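Local coordinates for metallophosphoesterase (Clostridium thermocellum, PDB 4J6O), which probably removes phosphate from RNA 2',3'-cyclic or 2'-phosphate ends during bacterial RNA repair, as the manganese-binding, calcineurin-like phosphatase domain of Pnkp, at residues A[32-37]-A[233-238]; A[193-198]-A[204-209]; A[209-214]-A[220-225]. One frame throughout, in Å; residues are numbered along the deposited sequence.

Contact 1: residues A[32-37]-A[233-238]; sequences EKLGYL and LTAYRY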
loop_
_atom_site.group_PDB
_atom_site.type_symbol
_atom_site.label_atom_id
_atom_site.label_comp_id
_atom_site.label_asym_id
_atom_site.label_seq_id
_atom_site.Cartn_x
_atom_site.Cartn_y
_atom_site.Cartn_z
ATOM N N GLU A 32 4.300 12.273 -10.914
ATOM C CA GLU A 32 4.886 13.299 -11.798
ATOM C C GLU A 32 5.669 14.302 -10.977
ATOM O O GLU A 32 6.762 14.746 -11.366
ATOM C CB GLU A 32 3.809 13.939 -12.669
ATOM C CG GLU A 32 3.313 12.943 -13.697
ATOM C CD GLU A 32 2.148 13.398 -14.539
ATOM O OE1 GLU A 32 1.339 14.231 -14.098
ATOM O OE2 GLU A 32 2.039 12.887 -15.653
ATOM N N LYS A 33 5.134 14.641 -9.807
ATOM C CA LYS A 33 5.815 15.587 -8.932
ATOM C C LYS A 33 7.138 15.012 -8.457
ATOM O O LYS A 33 8.094 15.745 -8.225
ATOM C CB LYS A 33 4.911 15.876 -7.735
ATOM C CG LYS A 33 5.402 16.927 -6.787
ATOM C CD LYS A 33 4.257 17.212 -5.786
ATOM C CE LYS A 33 4.610 18.233 -4.736
ATOM N NZ LYS A 33 3.388 18.717 -4.069
ATOM N N LEU A 34 7.199 13.697 -8.335
ATOM C CA LEU A 34 8.444 13.032 -7.937
ATOM C C LEU A 34 9.426 12.835 -9.080
ATOM O O LEU A 34 10.469 12.206 -8.895
ATOM C CB LEU A 34 8.148 11.671 -7.291
ATOM C CG LEU A 34 7.361 11.719 -5.974
ATOM C CD1 LEU A 34 6.655 10.354 -5.741
ATOM C CD2 LEU A 34 8.218 12.105 -4.768
ATOM N N GLY A 35 9.059 13.310 -10.267
ATOM C CA GLY A 35 9.932 13.178 -11.407
ATOM C C GLY A 35 9.755 11.960 -12.300
ATOM O O GLY A 35 10.490 11.796 -13.289
ATOM N N TYR A 36 8.776 11.109 -11.983
ATOM C CA TYR A 36 8.459 9.996 -12.865
ATOM C C TYR A 36 7.765 10.509 -14.097
ATOM O O TYR A 36 7.094 11.530 -14.068
ATOM C CB TYR A 36 7.598 8.899 -12.178
ATOM C CG TYR A 36 8.336 8.262 -11.023
ATOM C CD1 TYR A 36 8.323 8.857 -9.767
ATOM C CD2 TYR A 36 9.071 7.090 -11.202
ATOM C CE1 TYR A 36 9.045 8.323 -8.732
ATOM C CE2 TYR A 36 9.770 6.530 -10.163
ATOM C CZ TYR A 36 9.745 7.160 -8.932
ATOM O OH TYR A 36 10.482 6.618 -7.898
ATOM N N LEU A 37 7.926 9.757 -15.178
ATOM C CA LEU A 37 7.366 10.076 -16.471
ATOM C C LEU A 37 6.408 8.953 -16.794
ATOM O O LEU A 37 6.795 7.780 -16.798
ATOM C CB LEU A 37 8.499 10.055 -17.489
ATOM C CG LEU A 37 9.601 11.016 -17.066
ATOM C CD1 LEU A 37 10.857 10.703 -17.834
ATOM C CD2 LEU A 37 9.126 12.444 -17.321
ATOM N N LEU A 233 -2.261 12.290 -0.586
ATOM C CA LEU A 233 -1.483 11.100 -0.901
ATOM C C LEU A 233 -0.024 11.488 -0.689
ATOM O O LEU A 233 0.447 12.501 -1.266
ATOM C CB LEU A 233 -1.698 10.684 -2.339
ATOM C CG LEU A 233 -1.083 9.351 -2.718
ATOM C CD1 LEU A 233 -1.792 8.223 -1.932
ATOM C CD2 LEU A 233 -1.201 9.074 -4.254
ATOM N N THR A 234 0.656 10.706 0.146
ATOM C CA THR A 234 2.020 11.001 0.560
ATOM C C THR A 234 3.031 10.008 -0.014
ATOM O O THR A 234 2.787 8.750 0.013
ATOM C CB THR A 234 2.113 11.011 2.114
ATOM O OG1 THR A 234 1.342 12.116 2.588
ATOM C CG2 THR A 234 3.564 11.137 2.559
ATOM N N ALA A 235 4.186 10.541 -0.431
ATOM C CA ALA A 235 5.356 9.690 -0.704
ATOM C C ALA A 235 6.444 10.046 0.270
ATOM O O ALA A 235 6.612 11.228 0.613
ATOM C CB ALA A 235 5.914 9.916 -2.140
ATOM N N TYR A 236 7.203 9.048 0.690
ATOM C CA TYR A 236 8.366 9.241 1.534
ATOM C C TYR A 236 9.580 8.896 0.695
ATOM O O TYR A 236 9.691 7.776 0.149
ATOM C CB TYR A 236 8.247 8.322 2.785
ATOM C CG TYR A 236 9.382 8.440 3.791
ATOM C CD1 TYR A 236 10.587 7.744 3.601
ATOM C CD2 TYR A 236 9.224 9.161 4.952
ATOM C CE1 TYR A 236 11.615 7.849 4.552
ATOM C CE2 TYR A 236 10.227 9.250 5.906
ATOM C CZ TYR A 236 11.401 8.591 5.696
ATOM O OH TYR A 236 12.354 8.674 6.676
ATOM N N ARG A 237 10.488 9.885 0.534
ATOM C CA ARG A 237 11.637 9.672 -0.318
ATOM C C ARG A 237 12.764 9.147 0.559
ATOM O O ARG A 237 13.060 9.691 1.619
ATOM C CB ARG A 237 12.047 11.002 -0.978
ATOM C CG ARG A 237 10.882 11.652 -1.620
ATOM C CD ARG A 237 11.305 12.838 -2.485
ATOM N NE ARG A 237 11.988 12.455 -3.705
ATOM C CZ ARG A 237 13.216 12.907 -4.038
ATOM N NH1 ARG A 237 13.922 13.707 -3.230
ATOM N NH2 ARG A 237 13.766 12.549 -5.182
ATOM N N TYR A 238 13.299 8.013 0.153
ATOM C CA TYR A 238 14.376 7.327 0.851
ATOM C C TYR A 238 15.599 7.223 -0.059
ATOM O O TYR A 238 15.467 6.796 -1.192
ATOM C CB TYR A 238 13.892 5.913 1.187
ATOM C CG TYR A 238 14.914 5.101 1.950
ATOM C CD1 TYR A 238 15.875 4.393 1.272
ATOM C CD2 TYR A 238 14.920 5.069 3.348
ATOM C CE1 TYR A 238 16.835 3.656 1.969
ATOM C CE2 TYR A 238 15.861 4.320 4.053
ATOM C CZ TYR A 238 16.832 3.639 3.342
ATOM O OH TYR A 238 17.793 2.892 4.010
HETATM O O HOH W 1 11.491 11.425 -6.368
#

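Contact 2: residues A[193-198]-A[204-209]; sequences DWASDY and VVYGHT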
loop_
_atom_site.group_PDB
_atom_site.type_symbol
_atom_site.label_atom_id
_atom_site.label_comp_id
_atom_site.label_asym_id
_atom_site.label_seq_id
_atom_site.Cartn_x
_atom_site.Cartn_y
_atom_site.Cartn_z
ATOM N N ASP A 193 -0.267 -0.944 19.859
ATOM C CA ASP A 193 0.534 0.180 19.338
ATOM C C ASP A 193 1.987 -0.260 19.299
ATOM O O ASP A 193 2.776 0.062 20.196
ATOM C CB ASP A 193 0.415 1.332 20.303
ATOM C CG ASP A 193 1.189 2.550 19.852
ATOM O OD1 ASP A 193 1.938 2.478 18.839
ATOM O OD2 ASP A 193 1.051 3.554 20.545
ATOM N N TRP A 194 2.329 -1.025 18.277
ATOM C CA TRP A 194 3.636 -1.627 18.194
ATOM C C TRP A 194 4.705 -0.551 17.977
ATOM O O TRP A 194 5.871 -0.713 18.376
ATOM C CB TRP A 194 3.625 -2.636 17.049
ATOM C CG TRP A 194 3.555 -1.970 15.689
ATOM C CD1 TRP A 194 2.428 -1.626 15.006
ATOM C CD2 TRP A 194 4.664 -1.508 14.884
ATOM N NE1 TRP A 194 2.750 -1.003 13.842
ATOM C CE2 TRP A 194 4.111 -0.918 13.724
ATOM C CE3 TRP A 194 6.049 -1.537 15.035
ATOM C CZ2 TRP A 194 4.900 -0.324 12.711
ATOM C CZ3 TRP A 194 6.849 -0.940 14.015
ATOM C CH2 TRP A 194 6.268 -0.377 12.867
ATOM N N ALA A 195 4.322 0.539 17.314
ATOM C CA ALA A 195 5.345 1.533 16.967
ATOM C C ALA A 195 5.913 2.210 18.226
ATOM O O ALA A 195 7.097 2.557 18.288
ATOM C CB ALA A 195 4.790 2.570 15.982
ATOM N N SER A 196 5.079 2.376 19.244
ATOM C CA SER A 196 5.590 2.930 20.502
ATOM C C SER A 196 6.655 2.073 21.166
ATOM O O SER A 196 7.577 2.601 21.795
ATOM C CB SER A 196 4.468 3.246 21.471
ATOM O OG SER A 196 3.779 4.377 20.983
ATOM N N ASP A 197 6.550 0.760 21.008
ATOM C CA ASP A 197 7.482 -0.132 21.657
ATOM C C ASP A 197 8.635 -0.498 20.749
ATOM O O ASP A 197 9.486 -1.289 21.138
ATOM C CB ASP A 197 6.771 -1.417 22.075
ATOM C CG ASP A 197 5.795 -1.207 23.224
ATOM O OD1 ASP A 197 5.938 -0.211 23.977
ATOM O OD2 ASP A 197 4.879 -2.052 23.362
ATOM N N TYR A 198 8.658 0.059 19.535
ATOM C CA TYR A 198 9.671 -0.301 18.543
ATOM C C TYR A 198 11.056 0.315 18.830
ATOM O O TYR A 198 11.199 1.527 19.060
ATOM C CB TYR A 198 9.193 0.099 17.130
ATOM C CG TYR A 198 10.124 -0.326 16.018
ATOM C CD1 TYR A 198 10.143 -1.639 15.577
ATOM C CD2 TYR A 198 10.973 0.592 15.397
ATOM C CE1 TYR A 198 10.993 -2.063 14.556
ATOM C CE2 TYR A 198 11.804 0.197 14.360
ATOM C CZ TYR A 198 11.816 -1.122 13.938
ATOM O OH TYR A 198 12.644 -1.573 12.918
ATOM N N VAL A 204 11.010 1.807 9.633
ATOM C CA VAL A 204 9.847 1.126 9.071
ATOM C C VAL A 204 8.914 2.169 8.529
ATOM O O VAL A 204 8.422 3.010 9.275
ATOM C CB VAL A 204 9.061 0.303 10.145
ATOM C CG1 VAL A 204 7.931 -0.483 9.494
ATOM C CG2 VAL A 204 10.040 -0.596 10.928
ATOM N N VAL A 205 8.666 2.108 7.218
ATOM C CA VAL A 205 7.700 3.033 6.587
ATOM C C VAL A 205 6.468 2.176 6.279
ATOM O O VAL A 205 6.572 1.125 5.637
ATOM C CB VAL A 205 8.294 3.613 5.328
ATOM C CG1 VAL A 205 7.345 4.612 4.691
ATOM C CG2 VAL A 205 9.652 4.289 5.635
ATOM N N TYR A 206 5.316 2.632 6.749
ATOM C CA TYR A 206 4.102 1.840 6.667
ATOM C C TYR A 206 2.899 2.739 6.500
ATOM O O TYR A 206 3.062 3.968 6.461
ATOM C CB TYR A 206 3.990 0.905 7.922
ATOM C CG TYR A 206 3.715 1.647 9.220
ATOM C CD1 TYR A 206 4.713 2.371 9.881
ATOM C CD2 TYR A 206 2.464 1.557 9.795
ATOM C CE1 TYR A 206 4.430 3.048 11.056
ATOM C CE2 TYR A 206 2.154 2.223 10.971
ATOM C CZ TYR A 206 3.152 2.981 11.581
ATOM O OH TYR A 206 2.870 3.627 12.747
ATOM N N GLY A 207 1.706 2.147 6.354
ATOM C CA GLY A 207 0.512 2.938 6.069
ATOM C C GLY A 207 -0.698 2.255 6.706
ATOM O O GLY A 207 -1.526 1.662 5.981
ATOM N N HIS A 208 -0.801 2.319 8.031
ATOM C CA HIS A 208 -1.851 1.573 8.696
ATOM C C HIS A 208 -3.105 2.399 8.845
ATOM O O HIS A 208 -3.781 2.647 7.861
ATOM C CB HIS A 208 -1.383 1.020 10.065
ATOM C CG HIS A 208 -2.259 -0.075 10.594
ATOM N ND1 HIS A 208 -3.258 -0.680 9.863
ATOM C CD2 HIS A 208 -2.223 -0.704 11.793
ATOM C CE1 HIS A 208 -3.848 -1.612 10.622
ATOM N NE2 HIS A 208 -3.230 -1.643 11.780
ATOM N N THR A 209 -3.484 2.793 10.057
ATOM C CA THR A 209 -4.703 3.586 10.141
ATOM C C THR A 209 -4.389 4.985 9.572
ATOM O O THR A 209 -3.314 5.570 9.795
ATOM C CB THR A 209 -5.255 3.627 11.592
ATOM O OG1 THR A 209 -4.310 4.251 12.443
ATOM C CG2 THR A 209 -5.487 2.236 12.076
#

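Contact 3: residues A[209-214]-A[220-225]; sequences TPQAEV and TINIDT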
loop_
_atom_site.group_PDB
_atom_site.type_symbol
_atom_site.label_atom_id
_atom_site.label_comp_id
_atom_site.label_asym_id
_atom_site.label_seq_id
_atom_site.Cartn_x
_atom_site.Cartn_y
_atom_site.Cartn_z
ATOM N N THR A 209 -3.484 2.793 10.057
ATOM C CA THR A 209 -4.703 3.586 10.141
ATOM C C THR A 209 -4.389 4.985 9.572
ATOM O O THR A 209 -3.314 5.570 9.795
ATOM C CB THR A 209 -5.255 3.627 11.592
ATOM O OG1 THR A 209 -4.310 4.251 12.443
ATOM C CG2 THR A 209 -5.487 2.236 12.076
ATOM N N PRO A 210 -5.334 5.549 8.833
ATOM C CA PRO A 210 -5.084 6.847 8.184
ATOM C C PRO A 210 -4.957 8.007 9.178
ATOM O O PRO A 210 -5.622 8.032 10.229
ATOM C CB PRO A 210 -6.304 7.033 7.250
ATOM C CG PRO A 210 -7.302 6.063 7.720
ATOM C CD PRO A 210 -6.542 4.903 8.320
ATOM N N GLN A 211 -4.088 8.954 8.821
ATOM C CA GLN A 211 -3.747 10.063 9.702
ATOM C C GLN A 211 -3.878 11.365 8.933
ATOM O O GLN A 211 -3.775 11.379 7.712
ATOM C CB GLN A 211 -2.301 9.923 10.184
ATOM C CG GLN A 211 -1.957 8.550 10.772
ATOM C CD GLN A 211 -2.568 8.335 12.137
ATOM O OE1 GLN A 211 -2.648 9.259 12.951
ATOM N NE2 GLN A 211 -3.008 7.108 12.402
ATOM N N ALA A 212 -4.073 12.487 9.633
ATOM C CA ALA A 212 -4.059 13.752 8.912
ATOM C C ALA A 212 -2.684 14.148 8.410
ATOM O O ALA A 212 -2.559 14.740 7.342
ATOM C CB ALA A 212 -4.701 14.890 9.781
ATOM N N GLU A 213 -1.646 13.820 9.161
ATOM C CA GLU A 213 -0.289 14.119 8.728
ATOM C C GLU A 213 0.529 12.881 9.042
ATOM O O GLU A 213 0.098 12.025 9.841
ATOM C CB GLU A 213 0.297 15.308 9.490
ATOM C CG GLU A 213 -0.463 16.606 9.279
ATOM C CD GLU A 213 -0.289 17.171 7.881
ATOM O OE1 GLU A 213 0.717 16.828 7.195
ATOM O OE2 GLU A 213 -1.144 17.986 7.467
ATOM N N VAL A 214 1.709 12.803 8.445
ATOM C CA VAL A 214 2.550 11.635 8.671
ATOM C C VAL A 214 2.831 11.491 10.189
ATOM O O VAL A 214 2.936 12.499 10.918
ATOM C CB VAL A 214 3.852 11.604 7.801
ATOM C CG1 VAL A 214 3.544 11.626 6.329
ATOM C CG2 VAL A 214 4.793 12.718 8.172
ATOM N N THR A 220 9.999 4.853 13.004
ATOM C CA THR A 220 8.883 4.374 12.171
ATOM C C THR A 220 8.118 5.553 11.668
ATOM O O THR A 220 8.079 6.570 12.338
ATOM C CB THR A 220 7.849 3.425 12.923
ATOM O OG1 THR A 220 6.997 4.175 13.796
ATOM C CG2 THR A 220 8.574 2.349 13.755
ATOM N N ILE A 221 7.411 5.392 10.559
ATOM C CA ILE A 221 6.552 6.504 10.106
ATOM C C ILE A 221 5.363 5.967 9.331
ATOM O O ILE A 221 5.521 5.164 8.403
ATOM C CB ILE A 221 7.346 7.515 9.239
ATOM C CG1 ILE A 221 6.429 8.687 8.792
ATOM C CG2 ILE A 221 8.062 6.877 8.047
ATOM C CD1 ILE A 221 7.205 9.845 8.185
ATOM N N ASN A 222 4.186 6.414 9.708
ATOM C CA ASN A 222 2.972 5.992 9.034
ATOM C C ASN A 222 2.665 7.096 8.024
ATOM O O ASN A 222 2.474 8.267 8.405
ATOM C CB ASN A 222 1.853 5.908 10.074
ATOM C CG ASN A 222 0.488 5.538 9.464
ATOM O OD1 ASN A 222 0.307 5.575 8.257
ATOM N ND2 ASN A 222 -0.486 5.209 10.331
ATOM N N ILE A 223 2.653 6.733 6.757
ATOM C CA ILE A 223 2.420 7.745 5.714
ATOM C C ILE A 223 1.043 7.651 5.020
ATOM O O ILE A 223 0.833 8.213 3.940
ATOM C CB ILE A 223 3.536 7.699 4.633
ATOM C CG1 ILE A 223 3.545 6.375 3.882
ATOM C CG2 ILE A 223 4.915 8.012 5.259
ATOM C CD1 ILE A 223 4.476 6.442 2.611
ATOM N N ASP A 224 0.093 6.944 5.646
ATOM C CA ASP A 224 -1.277 6.990 5.116
ATOM C C ASP A 224 -2.000 8.240 5.581
ATOM O O ASP A 224 -2.541 8.247 6.694
ATOM C CB ASP A 224 -2.061 5.749 5.574
ATOM C CG ASP A 224 -3.480 5.722 5.025
ATOM O OD1 ASP A 224 -3.804 6.628 4.247
ATOM O OD2 ASP A 224 -4.253 4.767 5.350
ATOM N N THR A 225 -2.011 9.262 4.721
ATOM C CA THR A 225 -2.599 10.562 5.041
ATOM C C THR A 225 -3.988 10.661 4.450
ATOM O O THR A 225 -4.501 11.758 4.255
ATOM C CB THR A 225 -1.662 11.676 4.566
ATOM O OG1 THR A 225 -1.134 11.361 3.262
ATOM C CG2 THR A 225 -0.502 11.752 5.563
HETATM O O HOH W 2 -4.370 14.335 5.306
#

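Contact 1: residues A[32-37]-A[233-238]
The carbonyl oxygen of Leu34 and the guanidinium of Arg237 are joined through one water: it donates to Leu34 O over 2.8 Å and accepts from Arg237 NH2, also over 2.8 Å, lying in the guanidinium plane at its edge. Leu34 O takes a second bond, from His54 NE2, so two donors grip an oxygen that has just left the helix. No hydrogen bond runs directly between 32-37 and 233-238; the rest of the meeting is apolar. The isobutyl end of Leu34 is split between two partners. Its CD1 rests on the methyl of Ala235, with 3.7 Å between Leu34 CD1 and Ala235 CB, while Leu34 CD2 lies 3.9 Å from Arg237 CD and touches the arginine chain from CG to NE. Leu34 and Arg237 slide past one another in opposite directions. Arg237 bends at its third torsion (chi3 71°), which brings NE and the guanidinium round to the side of the Leu34 carbonyl, where the water lies. The other end of the group is claimed by a salt bridge from Arg237 NH1 to Glu242 OE1. Behind Leu34 the helix closes in a Schellman motif at Gly35, whose phi is positive (93°); one of the motif's two bonds back into the last turn is Gly35 N to Glu32 O at 2.9 Å. In this alpha/beta fold the C-terminal end of helix 24-33 thus packs on an inner strand of the five-stranded mixed sheet, its Leu30 also touching Ala235 and both Leu27 and Leu30 touching Leu233. Strand 232-238 runs antiparallel between strands 14-17 and 242-247, and Tyr236 touches Leu203 and Val205 of strand 203-206 in the second sheet.

Contact 2: residues A[193-198]-A[204-209]
Trp194 pushes the benzene end of its indole into a hollow floored by Tyr206 and walled by Val204. The projecting corner is CZ2, which stands 3.7 Å above the plane of the Tyr206 ring and over its centre. This is an edge-to-face pair, the indole edge toward the phenol face, with planes at 62° and the six-membered rings 5.2 Å apart between centroids. The next carbon round, Trp194 CH2, butts against Val204 CG1 at 3.8 Å, the two side chains coming from opposite directions. Tyr206 has CG between its backbone N and carbonyl carbon (chi1 70°), which swings the ring out across the strand direction to meet the loop 193-198, with Val204 O and His208 CB at its edge. Strand 203-206 belongs to the six-stranded mixed sheet of this calcineurin-like fold, and residues 193-198 are part of the loop between strands 189-191 and 203-206, with a type I turn from Ala195 to Tyr198. The Ala195 methyl fills the dip between the two aromatics: it sits over the indole face and lies 3.9 Å, CB to OH, from the Tyr206 hydroxyl. Val204 uses its other branch on Tyr198, with 3.4 Å between Val204 CG2 and Tyr198 OH; that hydroxyl is hydrogen-bonded to Ala202 O. The Asp193 carboxylate takes two bonds from Ser196, N to OD1 at 3.2 Å (an Asx motif) and OG to OD2 at 2.9 Å, both from above its plane.

Contact 3: residues A[209-214]-A[220-225]
Two side-chain amides, those of Gln211 and Asn222, both point an N-H at the same oxygen, Thr209 O; the side chains cross at about a right angle, their amide planes 62° apart. Asn222 ND2 reaches Thr209 O over 2.9 Å, only 17° from the carbonyl plane; Gln211 NE2 comes to it over 3.0 Å from well above that plane. The oxygen lies somewhat out of both amide planes. Gln211 gets there by bending at its second torsion (chi2 -73°), which folds the chain back toward Thr209 and lays its CG 3.7 Å from Asn222 ND2. The opposite end of the Asn222 amide closes an Asx turn, OD1 accepting from Asp224 N, so both of its polar atoms are used. Residues 209-214 belong to the loop between strands 203-206 and 215-216, and 220-225 are strand 220-222 and the turn that follows it, on the metal side of the calcineurin-like fold. The backbones are tied by Gln211 N to Asp224 O at 2.7 Å, and Pro210 CA makes a CA-H...O contact with the same oxygen. Gln211 O in turn receives the CA-H of Thr225, a 3.0 Å contact from CA to O. Pro210 and Asp224 lie side by side, Asp224 OD2 3.6 Å from Pro210 CB; the nearest atom of the Asp224 side chain is about 4 Å from the manganese, while its OD1 accepts from Gly226 N. At the far end the two methyls of Val214 are divided, CG2 on Ile221 CD1 at 3.8 Å and CG1 on Ile223 CG2. One water donates to both Ala212 O and Thr225 O, bridging the segments.

Overall arrangement
Residues 32-37 and 233-238 of contact 1 enclose both other contacts along the chain; contact 2 closes before contact 3 opens, and these two share Thr209. Their centres are 10 Å apart, on neighbouring strands 203-206 and 220-222 of the six-stranded sheet, paired through Val204 with Ile221 and Tyr206 with Ile223. Contact 1 belongs to the five-stranded sheet, with its centre 22 Å from contact 2 and 16 Å from contact 3. The sheets face each other where Tyr236 packs on Val205 and Ile221, and Thr234 on Val214. Contact 3 approaches the manganese held by Asp19, His21 and Asp65, whereas contact 1 joins helix 24-33 to the five-stranded sheet, on the face turned away from the other sheet.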